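Local coordinates for protein esterase D (Cellvibrio japonicus, PDB 2W46) that probably takes part in degrading plant cell walls, this piece being its family 35 carbohydrate-binding module, a beta-sandwich that binds glucuronate and calcium, at residues I50-S55 with G136-G141. Residues are numbered along the deposited sequence; the frame is centred on the assembly and turned at random.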
loop_
_atom_site.group_PDB
_atom_site.type_symbol
_atom_site.label_atom_id
_atom_site.label_comp_id
_atom_site.label_asym_id
_atom_site.label_seq_id
_atom_site.Cartn_x
_atom_site.Cartn_y
_atom_site.Cartn_z
ATOM N N ILE A 50 -2.774 4.804 -9.807
ATOM C CA ILE A 50 -1.992 6.009 -10.018
ATOM C C ILE A 50 -1.869 6.274 -11.539
ATOM O O ILE A 50 -1.534 5.358 -12.321
ATOM C CB ILE A 50 -0.571 5.791 -9.430
ATOM C CG1 ILE A 50 -0.627 5.565 -7.911
ATOM C CG2 ILE A 50 0.361 6.963 -9.739
ATOM C CD1 ILE A 50 0.491 4.617 -7.483
ATOM N N ASP A 51 -2.108 7.523 -11.934
ATOM C CA ASP A 51 -1.852 7.963 -13.314
ATOM C C ASP A 51 -0.501 8.694 -13.320
ATOM O O ASP A 51 -0.289 9.606 -12.526
ATOM C CB ASP A 51 -2.990 8.909 -13.778
ATOM C CG ASP A 51 -2.827 9.335 -15.221
ATOM O OD1 ASP A 51 -3.355 8.640 -16.113
ATOM O OD2 ASP A 51 -2.135 10.333 -15.449
ATOM N N ALA A 52 0.401 8.278 -14.205
ATOM C CA ALA A 52 1.699 8.912 -14.386
ATOM C C ALA A 52 1.711 9.564 -15.756
ATOM O O ALA A 52 1.331 8.934 -16.758
ATOM C CB ALA A 52 2.828 7.856 -14.295
ATOM N N THR A 53 2.124 10.820 -15.816
ATOM C CA THR A 53 2.168 11.502 -17.107
ATOM C C THR A 53 3.315 11.018 -17.997
ATOM O O THR A 53 3.264 11.191 -19.227
ATOM C CB THR A 53 2.254 13.002 -16.919
ATOM O OG1 THR A 53 3.478 13.311 -16.232
ATOM C CG2 THR A 53 1.079 13.503 -16.099
ATOM N N SER A 54 4.355 10.443 -17.384
ATOM C CA SER A 54 5.462 9.800 -18.098
ATOM C C SER A 54 5.904 8.522 -17.385
ATOM O O SER A 54 5.770 8.407 -16.159
ATOM C CB SER A 54 6.653 10.753 -18.241
ATOM O OG SER A 54 6.352 11.753 -19.216
ATOM N N SER A 55 6.413 7.555 -18.148
ATOM C CA SER A 55 6.956 6.328 -17.522
ATOM C C SER A 55 8.231 6.734 -16.825
ATOM O O SER A 55 8.845 7.759 -17.200
ATOM C CB SER A 55 7.242 5.254 -18.556
ATOM O OG SER A 55 8.038 5.776 -19.595
ATOM N N GLY A 136 8.205 12.497 -10.881
ATOM C CA GLY A 136 7.518 13.163 -12.018
ATOM C C GLY A 136 6.151 13.653 -11.569
ATOM O O GLY A 136 6.008 14.189 -10.462
ATOM N N THR A 137 5.146 13.482 -12.426
ATOM C CA THR A 137 3.791 13.952 -12.169
ATOM C C THR A 137 2.865 12.759 -12.053
ATOM O O THR A 137 2.659 12.029 -13.012
ATOM C CB THR A 137 3.286 14.908 -13.275
ATOM O OG1 THR A 137 4.146 16.051 -13.309
ATOM C CG2 THR A 137 1.835 15.358 -12.987
ATOM N N VAL A 138 2.323 12.569 -10.856
ATOM C CA VAL A 138 1.459 11.438 -10.578
ATOM C C VAL A 138 0.219 11.946 -9.850
ATOM O O VAL A 138 0.305 12.829 -8.981
ATOM C CB VAL A 138 2.163 10.356 -9.719
ATOM C CG1 VAL A 138 3.185 9.563 -10.579
ATOM C CG2 VAL A 138 2.833 10.974 -8.469
ATOM N N ARG A 139 -0.930 11.394 -10.227
ATOM C CA ARG A 139 -2.209 11.766 -9.665
ATOM C C ARG A 139 -3.001 10.483 -9.465
ATOM O O ARG A 139 -2.605 9.413 -9.963
ATOM C CB ARG A 139 -2.970 12.663 -10.651
ATOM C CG ARG A 139 -2.278 13.940 -11.053
ATOM C CD ARG A 139 -3.156 14.668 -12.053
ATOM N NE ARG A 139 -2.520 15.841 -12.681
ATOM C CZ ARG A 139 -1.855 15.824 -13.843
ATOM N NH1 ARG A 139 -1.676 14.693 -14.513
ATOM N NH2 ARG A 139 -1.346 16.951 -14.318
ATOM N N ALA A 140 -4.125 10.570 -8.744
ATOM C CA ALA A 140 -5.048 9.424 -8.665
ATOM C C ALA A 140 -5.407 8.875 -10.038
ATOM O O ALA A 140 -5.793 9.636 -10.946
ATOM C CB ALA A 140 -6.350 9.787 -7.885
ATOM N N GLY A 141 -5.293 7.550 -10.179
ATOM C CA GLY A 141 -5.692 6.859 -11.409
ATOM C C GLY A 141 -7.134 6.364 -11.412
ATOM O O GLY A 141 -7.966 6.815 -10.628
HETATM O O HOH W 1 -0.971 12.295 -13.955
HETATM O O HOH W 2 5.562 12.083 -14.989
#
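D51 and R139 form the hydrogen-bonded pair of an antiparallel ladder in the beta-sandwich of this carbohydrate-binding module. The short strand 138-140 pairs here with the end of strand 45-52. D51 N donates to R139 O at 2.8 Å, and R139 N returns a bond to D51 O at 3.0 Å, in the carbonyl plane. D51 O also receives a CA-H...O contact from V138. Beyond the strand end, T53 N still bonds T137 O, nearly straight at 167°.

The side chains of D51 and R139 lie on the same face of the sheet. D51 OD2 and R139 NH1 stay 4.5 Å apart, too far for a salt bridge. A water fills in: it donates to D51 OD2 and weakly accepts from R139 NH1. T137 CG2 sits over one face of the guanidinium, towards its rim.

A52 and V138 share the opposite face of the sheet, where A52 CB meets V138 CG1. I50 CG2 lies alongside V138, 3.8 Å from its CB. V133 of strand 127-134 packs on both I50 and V138, joining this edge to the opposing sheet.

A second water accepts from T137 N at 2.9 Å, weakly from S54 N, and hydrogen-bonds T53 OG1 at 2.7 Å.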